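Local coordinates for protein 5'-tyrosyl-DNA phosphodiesterase (Caenorhabditis elegans, PDB 4FVA) that belongs to the endonuclease/exonuclease/phosphatase family, with a DNase I-like fold, and holds a magnesium ion, at residues 46-51 / 82-87; 87-92 / 113-118; 118-123 / 159-164. All coordinates share one frame; numbering follows the deposited sequence.

Contact 1 (46-51 / 82-87); sequences DILFLQ and AILVSK. With EDO (1,2-ethanediol), chain H.
The Phe49 ring meets Ile83 obliquely to its plane, with Phe49 CE1 3.8 Å from Ile83 CG2 and both CD1 and CE1 of the ring against the two gamma carbons. The two side chains run side by side in the same direction; Phe49 CG stands anti to its carbonyl carbon (chi1 -70°), which puts it beside the backbone N. On this same face of the sheet, Ile47 and Val85 meet only loosely, and strand 118-126 lies against the face. The reverse face carries Leu48, Leu50, Ala82 and Leu84. There Leu84 CD1 is met by two leucines, at 4.0 Å from Leu50 CD1 and 4.1 Å from Leu48 CD2, while the CB atoms of Leu50 and Ala82 approach to 4.2 Å. The backbones supply the polar term. Leu48 and Leu84 exchange a reciprocal pair of bonds, Leu84 N to Leu48 O being 2.8 Å at 172°. Leu50 and Ala82 form a second reciprocal pair. At the outer end Ser86 N reaches Asp46 O only weakly, at 3.3 Å, and one water bridges the same two atoms. With axes at 167°, the pairing is that of neighbouring antiparallel strands inside one of the two facing sheets of a DNase I-like alpha/beta sandwich; strand 47-53 continues to Glu52, a magnesium ligand.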
loop_
_atom_site.group_PDB
_atom_site.type_symbol
_atom_site.label_atom_id
_atom_site.label_comp_id
_atom_site.label_asym_id
_atom_site.label_seq_id
_atom_site.Cartn_x
_atom_site.Cartn_y
_atom_site.Cartn_z
ATOM N N ASP A 46 10.475 -5.793 3.194
ATOM C CA ASP A 46 11.349 -5.718 2.026
ATOM C C ASP A 46 10.877 -4.632 1.085
ATOM O O ASP A 46 11.681 -3.954 0.429
ATOM C CB ASP A 46 11.372 -7.047 1.269
ATOM C CG ASP A 46 11.925 -8.185 2.109
ATOM O OD1 ASP A 46 13.036 -8.031 2.655
ATOM O OD2 ASP A 46 11.246 -9.225 2.224
ATOM N N ILE A 47 9.560 -4.475 1.024
ATOM C CA ILE A 47 8.935 -3.548 0.096
ATOM C C ILE A 47 7.869 -2.773 0.856
ATOM O O ILE A 47 7.106 -3.354 1.625
ATOM C CB ILE A 47 8.299 -4.297 -1.095
ATOM C CG1 ILE A 47 9.382 -5.025 -1.907
ATOM C CG2 ILE A 47 7.521 -3.341 -2.000
ATOM C CD1 ILE A 47 8.814 -6.079 -2.842
ATOM N N LEU A 48 7.828 -1.464 0.655
ATOM C CA LEU A 48 6.868 -0.633 1.360
ATOM C C LEU A 48 6.138 0.301 0.410
ATOM O O LEU A 48 6.772 1.052 -0.331
ATOM C CB LEU A 48 7.572 0.168 2.463
ATOM C CG LEU A 48 6.768 1.253 3.188
ATOM C CD1 LEU A 48 5.694 0.605 4.099
ATOM C CD2 LEU A 48 7.692 2.170 4.004
ATOM N N PHE A 49 4.805 0.229 0.428
ATOM C CA PHE A 49 3.940 1.173 -0.280
ATOM C C PHE A 49 3.419 2.253 0.675
ATOM O O PHE A 49 2.877 1.924 1.724
ATOM C CB PHE A 49 2.718 0.442 -0.853
ATOM C CG PHE A 49 3.019 -0.491 -1.997
ATOM C CD1 PHE A 49 4.305 -0.643 -2.491
ATOM C CD2 PHE A 49 1.987 -1.226 -2.583
ATOM C CE1 PHE A 49 4.562 -1.504 -3.570
ATOM C CE2 PHE A 49 2.234 -2.091 -3.655
ATOM C CZ PHE A 49 3.526 -2.228 -4.151
ATOM N N LEU A 50 3.546 3.528 0.309
ATOM C CA LEU A 50 2.919 4.611 1.086
ATOM C C LEU A 50 1.913 5.378 0.233
ATOM O O LEU A 50 2.115 5.526 -0.976
ATOM C CB LEU A 50 3.967 5.603 1.600
ATOM C CG LEU A 50 5.090 5.024 2.471
ATOM C CD1 LEU A 50 6.076 6.132 2.834
ATOM C CD2 LEU A 50 4.483 4.395 3.736
ATOM N N GLN A 51 0.853 5.874 0.872
ATOM C CA GLN A 51 -0.092 6.786 0.242
ATOM C C GLN A 51 -0.311 8.016 1.131
ATOM O O GLN A 51 -0.056 7.974 2.342
ATOM C CB GLN A 51 -1.429 6.085 -0.045
ATOM C CG GLN A 51 -1.313 4.753 -0.764
ATOM C CD GLN A 51 -1.097 3.578 0.172
ATOM O OE1 GLN A 51 -1.621 3.559 1.294
ATOM N NE2 GLN A 51 -0.319 2.577 -0.290
ATOM N N ALA A 82 4.403 6.613 -2.512
ATOM C CA ALA A 82 5.808 6.242 -2.590
ATOM C C ALA A 82 5.937 4.724 -2.596
ATOM O O ALA A 82 5.113 4.016 -2.003
ATOM C CB ALA A 82 6.597 6.849 -1.428
ATOM N N ILE A 83 6.983 4.236 -3.258
ATOM C CA ILE A 83 7.348 2.831 -3.166
ATOM C C ILE A 83 8.795 2.793 -2.702
ATOM O O ILE A 83 9.662 3.434 -3.315
ATOM C CB ILE A 83 7.200 2.112 -4.532
ATOM C CG1 ILE A 83 5.750 2.225 -5.041
ATOM C CG2 ILE A 83 7.637 0.625 -4.431
ATOM C CD1 ILE A 83 5.524 1.575 -6.395
ATOM N N LEU A 84 9.049 2.082 -1.609
ATOM C CA LEU A 84 10.411 1.921 -1.104
ATOM C C LEU A 84 10.805 0.467 -1.254
ATOM O O LEU A 84 10.041 -0.428 -0.867
ATOM C CB LEU A 84 10.524 2.346 0.366
ATOM C CG LEU A 84 10.304 3.820 0.735
ATOM C CD1 LEU A 84 8.816 4.212 0.666
ATOM C CD2 LEU A 84 10.875 4.114 2.121
ATOM N N VAL A 85 11.999 0.236 -1.798
ATOM C CA VAL A 85 12.508 -1.110 -1.983
ATOM C C VAL A 85 13.925 -1.271 -1.444
ATOM O O VAL A 85 14.691 -0.312 -1.353
ATOM C CB VAL A 85 12.491 -1.547 -3.466
ATOM C CG1 VAL A 85 11.042 -1.591 -4.021
ATOM C CG2 VAL A 85 13.380 -0.616 -4.288
ATOM N N SER A 86 14.262 -2.501 -1.092
ATOM C CA SER A 86 15.626 -2.849 -0.729
ATOM C C SER A 86 16.622 -2.301 -1.754
ATOM O O SER A 86 16.298 -2.167 -2.935
ATOM C CB SER A 86 15.753 -4.371 -0.665
ATOM O OG SER A 86 17.113 -4.741 -0.599
ATOM N N LYS A 87 17.822 -1.951 -1.302
ATOM C CA LYS A 87 18.849 -1.474 -2.231
ATOM C C LYS A 87 19.282 -2.574 -3.193
ATOM O O LYS A 87 19.929 -2.304 -4.206
ATOM C CB LYS A 87 20.052 -0.891 -1.484
ATOM C CG LYS A 87 19.755 0.471 -0.901
ATOM C CD LYS A 87 20.687 0.818 0.220
ATOM C CE LYS A 87 20.510 2.279 0.596
ATOM N NZ LYS A 87 20.531 3.128 -0.624
HETATM C C1 EDO H . 15.668 -3.195 4.466
HETATM O O1 EDO H . 16.781 -2.355 4.144
HETATM C C2 EDO H . 15.444 -4.174 3.322
HETATM O O2 EDO H . 16.663 -4.333 2.586
HETATM O O HOH W 1 12.922 -5.120 -1.829
#

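Contact 2 (87-92 / 113-118); sequences KMFDVE and GSIGGL
Apolar contact between Phe89 and Ile115 supplies much of the joint, and their side chains cross obliquely. Phe89 CD2 lies 3.7 Å from Ile115 CG1, an approach oblique to the ring plane. Phe89 CG is anti to the backbone N (chi1 -165°), beside the carbonyl carbon. In the model Ile115 CG1 eclipses its own backbone N (chi1 0°), an unusual torsion that places this carbon against the ring. The other flank of the ring meets main chain: Phe89 CE1 is 3.6 Å from Gly113 CA, a close approach to a residue with no side chain, and Ser114 N sits 4.1 Å above one ring face, offset toward the rim. Val120 and Leu122 of strand 118-126 also touch the ring.

Between the two segments one reciprocal pair of backbone hydrogen bonds forms, and the hairpin pairing goes on through Glu92 with Glu112. Asp90 N donates to Ser114 O at 2.9 Å and 168°, whereas Ser114 N reaches Asp90 O at 3.0 Å with a more bent geometry. Val91 and Gly113 follow as a non-hydrogen-bonded pair. Past Ile115 the chain reverses in a type II' turn, closed by bonds between Ile115 and Leu118 in both directions; Gly116 takes its positive-phi position.

Asp90 and Ser114 project on the other face, where Asp90 CB and Ser114 OG come no nearer than 4.2 Å. The chemistry implies a two-sided hairpin: the Phe89 ring is buried against Val120 and Leu122, while the Asp90 and Ser114 side is polar, with Asp90 exposed and adding no side-chain bond to the pairing.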
loop_
_atom_site.group_PDB
_atom_site.type_symbol
_atom_site.label_atom_id
_atom_site.label_comp_id
_atom_site.label_asym_id
_atom_site.label_seq_id
_atom_site.Cartn_x
_atom_site.Cartn_y
_atom_site.Cartn_z
ATOM N N LYS A 87 17.822 -1.951 -1.302
ATOM C CA LYS A 87 18.849 -1.474 -2.231
ATOM C C LYS A 87 19.282 -2.574 -3.193
ATOM O O LYS A 87 19.929 -2.304 -4.206
ATOM C CB LYS A 87 20.052 -0.891 -1.484
ATOM C CG LYS A 87 19.755 0.471 -0.901
ATOM C CD LYS A 87 20.687 0.818 0.220
ATOM C CE LYS A 87 20.510 2.279 0.596
ATOM N NZ LYS A 87 20.531 3.128 -0.624
ATOM N N MET A 88 18.916 -3.813 -2.866
ATOM C CA MET A 88 19.195 -4.957 -3.732
ATOM C C MET A 88 18.185 -5.095 -4.874
ATOM O O MET A 88 18.384 -5.889 -5.803
ATOM C CB MET A 88 19.253 -6.250 -2.919
ATOM C CG MET A 88 20.640 -6.622 -2.430
ATOM S SD MET A 88 20.597 -8.138 -1.441
ATOM C CE MET A 88 19.001 -8.823 -1.892
ATOM N N PHE A 89 17.086 -4.353 -4.785
ATOM C CA PHE A 89 16.090 -4.349 -5.851
ATOM C C PHE A 89 16.684 -3.604 -7.052
ATOM O O PHE A 89 17.051 -2.432 -6.953
ATOM C CB PHE A 89 14.813 -3.673 -5.337
ATOM C CG PHE A 89 13.595 -3.907 -6.185
ATOM C CD1 PHE A 89 13.360 -3.158 -7.322
ATOM C CD2 PHE A 89 12.680 -4.884 -5.831
ATOM C CE1 PHE A 89 12.221 -3.355 -8.091
ATOM C CE2 PHE A 89 11.527 -5.104 -6.602
ATOM C CZ PHE A 89 11.297 -4.339 -7.729
ATOM N N ASP A 90 16.785 -4.292 -8.182
ATOM C CA ASP A 90 17.321 -3.693 -9.401
ATOM C C ASP A 90 16.164 -3.107 -10.199
ATOM O O ASP A 90 15.352 -3.847 -10.759
ATOM C CB ASP A 90 18.087 -4.750 -10.210
ATOM C CG ASP A 90 18.825 -4.163 -11.416
ATOM O OD1 ASP A 90 19.193 -2.964 -11.394
ATOM O OD2 ASP A 90 19.068 -4.923 -12.379
ATOM N N VAL A 91 16.084 -1.778 -10.242
ATOM C CA VAL A 91 14.956 -1.104 -10.883
ATOM C C VAL A 91 15.155 -1.059 -12.399
ATOM O O VAL A 91 16.231 -0.695 -12.880
ATOM C CB VAL A 91 14.742 0.343 -10.348
ATOM C CG1 VAL A 91 13.616 1.068 -11.122
ATOM C CG2 VAL A 91 14.455 0.348 -8.826
ATOM N N GLU A 92 14.127 -1.465 -13.140
ATOM C CA GLU A 92 14.161 -1.399 -14.601
ATOM C C GLU A 92 13.315 -0.220 -15.120
ATOM O O GLU A 92 13.719 0.483 -16.047
ATOM C CB GLU A 92 13.678 -2.711 -15.219
ATOM C CG GLU A 92 13.738 -2.721 -16.743
ATOM C CD GLU A 92 15.167 -2.795 -17.277
ATOM O OE1 GLU A 92 15.985 -3.552 -16.703
ATOM O OE2 GLU A 92 15.472 -2.094 -18.268
ATOM N N GLY A 113 11.204 -4.299 -11.599
ATOM C CA GLY A 113 12.603 -4.610 -11.399
ATOM C C GLY A 113 12.761 -6.080 -11.110
ATOM O O GLY A 113 11.964 -6.904 -11.548
ATOM N N SER A 114 13.811 -6.419 -10.387
ATOM C CA SER A 114 13.998 -7.790 -9.951
ATOM C C SER A 114 14.806 -7.814 -8.665
ATOM O O SER A 114 15.591 -6.893 -8.393
ATOM C CB SER A 114 14.663 -8.628 -11.041
ATOM O OG SER A 114 15.997 -8.226 -11.233
ATOM N N ILE A 115 14.583 -8.845 -7.861
ATOM C CA ILE A 115 15.405 -9.069 -6.679
ATOM C C ILE A 115 15.884 -10.485 -6.841
ATOM O O ILE A 115 15.073 -11.414 -6.940
ATOM C CB ILE A 115 14.669 -8.901 -5.342
ATOM C CG1 ILE A 115 13.204 -8.540 -5.562
ATOM C CG2 ILE A 115 15.397 -7.877 -4.439
ATOM C CD1 ILE A 115 12.361 -8.687 -4.311
ATOM N N GLY A 116 17.203 -10.635 -6.886
ATOM C CA GLY A 116 17.805 -11.898 -7.251
ATOM C C GLY A 116 17.479 -12.122 -8.715
ATOM O O GLY A 116 17.664 -11.228 -9.549
ATOM N N GLY A 117 16.988 -13.311 -9.035
ATOM C CA GLY A 117 16.635 -13.629 -10.403
ATOM C C GLY A 117 15.157 -13.448 -10.675
ATOM O O GLY A 117 14.678 -13.735 -11.775
ATOM N N LEU A 118 14.421 -12.956 -9.684
ATOM C CA LEU A 118 12.976 -12.925 -9.826
ATOM C C LEU A 118 12.448 -11.570 -10.287
ATOM O O LEU A 118 12.717 -10.532 -9.676
ATOM C CB LEU A 118 12.334 -13.345 -8.507
ATOM C CG LEU A 118 10.839 -13.596 -8.556
ATOM C CD1 LEU A 118 10.549 -14.386 -9.807
ATOM C CD2 LEU A 118 10.444 -14.407 -7.337
#

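Contact 3 (118-123 / 159-164); sequences LKVFLL and LVFFGG
Five main-chain hydrogen bonds join Leu118-Leu123 to Leu159-Gly163 in parallel register, the short axes diverging by only 12°. Leu159 N donates to Lys119 O, and Phe121 N returns to Leu159 O. The alternation continues with Phe161 N to Phe121 O, 2.9 Å and 176°, Leu123 N to Phe161 O at 2.8 Å, and Gly163 N to Leu123 O. Three CA-H...O contacts supplement them; in one, Val120 CA lies 3.3 Å from Leu159 O.

The pairing is the core of a beta-alpha-beta crossover: strand 118-126 leads through helix 134-154 into strand 159-163, which lies directly beside it. Residues of the helix pack on the face bearing Phe121, Val160, Leu123 and Phe162, with Ile151 against Phe121 and Val160, and Cys144 and Val148 against Phe162.

Apolar contacts on that helix-side face centre on Leu123. Leu123 CB lies in the plane of the Phe162 ring, at the edge, 3.8 Å from Phe162 CD1, while Leu123 CD1 reaches Val160 CG1, also at 3.8 Å. Phe162 CG is anti to its backbone N (chi1 163°), beside the carbonyl carbon, and the ring's CD1 also comes close to Leu123 O.

The opposite face carries Val120, Leu122, Leu159 and Phe161. Leu122 and Phe161 lie side by side, pointing the same way. At the edge of the Phe161 ring Leu122 CD2 is 3.8 Å from Phe161 CD2, and Val120 CG1 is 4.3 Å from that same Phe161 CD2. Leu159 crosses Leu118 at about a right angle, with Leu159 CD1 3.8 Å from Leu118 CD2. Beyond this face, Val14, Val16 and Phe254 from the other sheet pack on Phe161.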
loop_
_atom_site.group_PDB
_atom_site.type_symbol
_atom_site.label_atom_id
_atom_site.label_comp_id
_atom_site.label_asym_id
_atom_site.label_seq_id
_atom_site.Cartn_x
_atom_site.Cartn_y
_atom_site.Cartn_z
ATOM N N LEU A 118 14.421 -12.956 -9.684
ATOM C CA LEU A 118 12.976 -12.925 -9.826
ATOM C C LEU A 118 12.448 -11.570 -10.287
ATOM O O LEU A 118 12.717 -10.532 -9.676
ATOM C CB LEU A 118 12.334 -13.345 -8.507
ATOM C CG LEU A 118 10.839 -13.596 -8.556
ATOM C CD1 LEU A 118 10.549 -14.386 -9.807
ATOM C CD2 LEU A 118 10.444 -14.407 -7.337
ATOM N N LYS A 119 11.724 -11.592 -11.401
ATOM C CA LYS A 119 11.094 -10.396 -11.941
ATOM C C LYS A 119 9.980 -9.978 -10.998
ATOM O O LYS A 119 9.200 -10.822 -10.550
ATOM C CB LYS A 119 10.535 -10.674 -13.334
ATOM C CG LYS A 119 10.086 -9.444 -14.082
ATOM C CD LYS A 119 11.290 -8.675 -14.642
ATOM C CE LYS A 119 10.863 -7.507 -15.518
ATOM N NZ LYS A 119 12.034 -6.830 -16.138
ATOM N N VAL A 120 9.916 -8.686 -10.673
ATOM C CA VAL A 120 8.907 -8.187 -9.740
ATOM C C VAL A 120 8.262 -6.920 -10.267
ATOM O O VAL A 120 8.969 -5.997 -10.664
ATOM C CB VAL A 120 9.512 -7.873 -8.357
ATOM C CG1 VAL A 120 8.421 -7.413 -7.410
ATOM C CG2 VAL A 120 10.229 -9.087 -7.797
ATOM N N PHE A 121 6.931 -6.890 -10.291
ATOM C CA PHE A 121 6.177 -5.672 -10.603
ATOM C C PHE A 121 5.462 -5.190 -9.348
ATOM O O PHE A 121 4.785 -5.970 -8.671
ATOM C CB PHE A 121 5.165 -5.908 -11.736
ATOM C CG PHE A 121 5.801 -6.109 -13.091
ATOM C CD1 PHE A 121 6.320 -7.347 -13.455
ATOM C CD2 PHE A 121 5.844 -5.057 -14.013
ATOM C CE1 PHE A 121 6.909 -7.534 -14.720
ATOM C CE2 PHE A 121 6.412 -5.227 -15.270
ATOM C CZ PHE A 121 6.951 -6.473 -15.625
ATOM N N LEU A 122 5.624 -3.907 -9.041
ATOM C CA LEU A 122 5.007 -3.301 -7.870
ATOM C C LEU A 122 4.059 -2.227 -8.364
ATOM O O LEU A 122 4.490 -1.298 -9.052
ATOM C CB LEU A 122 6.072 -2.672 -6.962
ATOM C CG LEU A 122 7.184 -3.621 -6.488
ATOM C CD1 LEU A 122 8.200 -2.921 -5.577
ATOM C CD2 LEU A 122 6.546 -4.815 -5.794
ATOM N N LEU A 123 2.782 -2.353 -8.017
ATOM C CA LEU A 123 1.769 -1.380 -8.411
ATOM C C LEU A 123 1.063 -0.817 -7.176
ATOM O O LEU A 123 0.356 -1.537 -6.471
ATOM C CB LEU A 123 0.753 -2.019 -9.358
ATOM C CG LEU A 123 1.291 -2.571 -10.688
ATOM C CD1 LEU A 123 1.885 -3.970 -10.528
ATOM C CD2 LEU A 123 0.194 -2.558 -11.743
ATOM N N LEU A 159 6.630 -12.138 -10.166
ATOM C CA LEU A 159 5.845 -11.782 -8.982
ATOM C C LEU A 159 5.211 -10.425 -9.241
ATOM O O LEU A 159 5.902 -9.476 -9.627
ATOM C CB LEU A 159 6.743 -11.666 -7.754
ATOM C CG LEU A 159 6.812 -12.826 -6.769
ATOM C CD1 LEU A 159 7.679 -12.449 -5.567
ATOM C CD2 LEU A 159 5.414 -13.203 -6.331
ATOM N N VAL A 160 3.895 -10.338 -9.077
ATOM C CA VAL A 160 3.203 -9.068 -9.244
ATOM C C VAL A 160 2.460 -8.721 -7.945
ATOM O O VAL A 160 1.642 -9.517 -7.450
ATOM C CB VAL A 160 2.207 -9.118 -10.432
ATOM C CG1 VAL A 160 1.512 -7.785 -10.599
ATOM C CG2 VAL A 160 2.925 -9.503 -11.728
ATOM N N PHE A 161 2.743 -7.541 -7.393
ATOM C CA PHE A 161 2.020 -7.051 -6.211
ATOM C C PHE A 161 1.236 -5.791 -6.556
ATOM O O PHE A 161 1.809 -4.776 -6.982
ATOM C CB PHE A 161 2.981 -6.761 -5.042
ATOM C CG PHE A 161 3.704 -7.987 -4.542
ATOM C CD1 PHE A 161 3.012 -8.990 -3.888
ATOM C CD2 PHE A 161 5.076 -8.141 -4.754
ATOM C CE1 PHE A 161 3.665 -10.135 -3.440
ATOM C CE2 PHE A 161 5.746 -9.284 -4.305
ATOM C CZ PHE A 161 5.032 -10.284 -3.643
ATOM N N PHE A 162 -0.073 -5.849 -6.359
ATOM C CA PHE A 162 -0.911 -4.670 -6.565
ATOM C C PHE A 162 -1.734 -4.326 -5.333
ATOM O O PHE A 162 -2.386 -5.203 -4.759
ATOM C CB PHE A 162 -1.856 -4.866 -7.740
ATOM C CG PHE A 162 -2.979 -3.881 -7.749
ATOM C CD1 PHE A 162 -2.749 -2.547 -8.067
ATOM C CD2 PHE A 162 -4.250 -4.274 -7.381
ATOM C CE1 PHE A 162 -3.793 -1.622 -8.047
ATOM C CE2 PHE A 162 -5.300 -3.360 -7.363
ATOM C CZ PHE A 162 -5.066 -2.029 -7.692
ATOM N N GLY A 163 -1.713 -3.053 -4.929
ATOM C CA GLY A 163 -2.541 -2.616 -3.818
ATOM C C GLY A 163 -2.304 -1.178 -3.385
ATOM O O GLY A 163 -1.859 -0.328 -4.172
ATOM N N GLY A 164 -2.604 -0.917 -2.118
ATOM C CA GLY A 164 -2.517 0.405 -1.545
ATOM C C GLY A 164 -3.799 0.697 -0.807
ATOM O O GLY A 164 -4.481 -0.213 -0.308
#

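Overall arrangement
Contacts 1 and 3 are buried, one in each of the two facing sheets, and they meet face to face: Val85 CG1 lies 3.5 Å from Leu122 CD1, and Ile47 CG2 touches the same methyl. Contact 2 lies toward the surface, its centre about 19 Å from the chain's centre against about 9 Å and 11 Å for the others. It shares Lys87 with contact 1 and Leu118 with contact 3. Strands 107-115 and 118-126 are sheet neighbours, probably bonded from Gly113 O to Val120 N, so contacts 2 and 3 belong together. The buried contacts have four or five sound bonds each and apolar faces; contact 2 has two and mixes buried Phe89 with exposed Asp90.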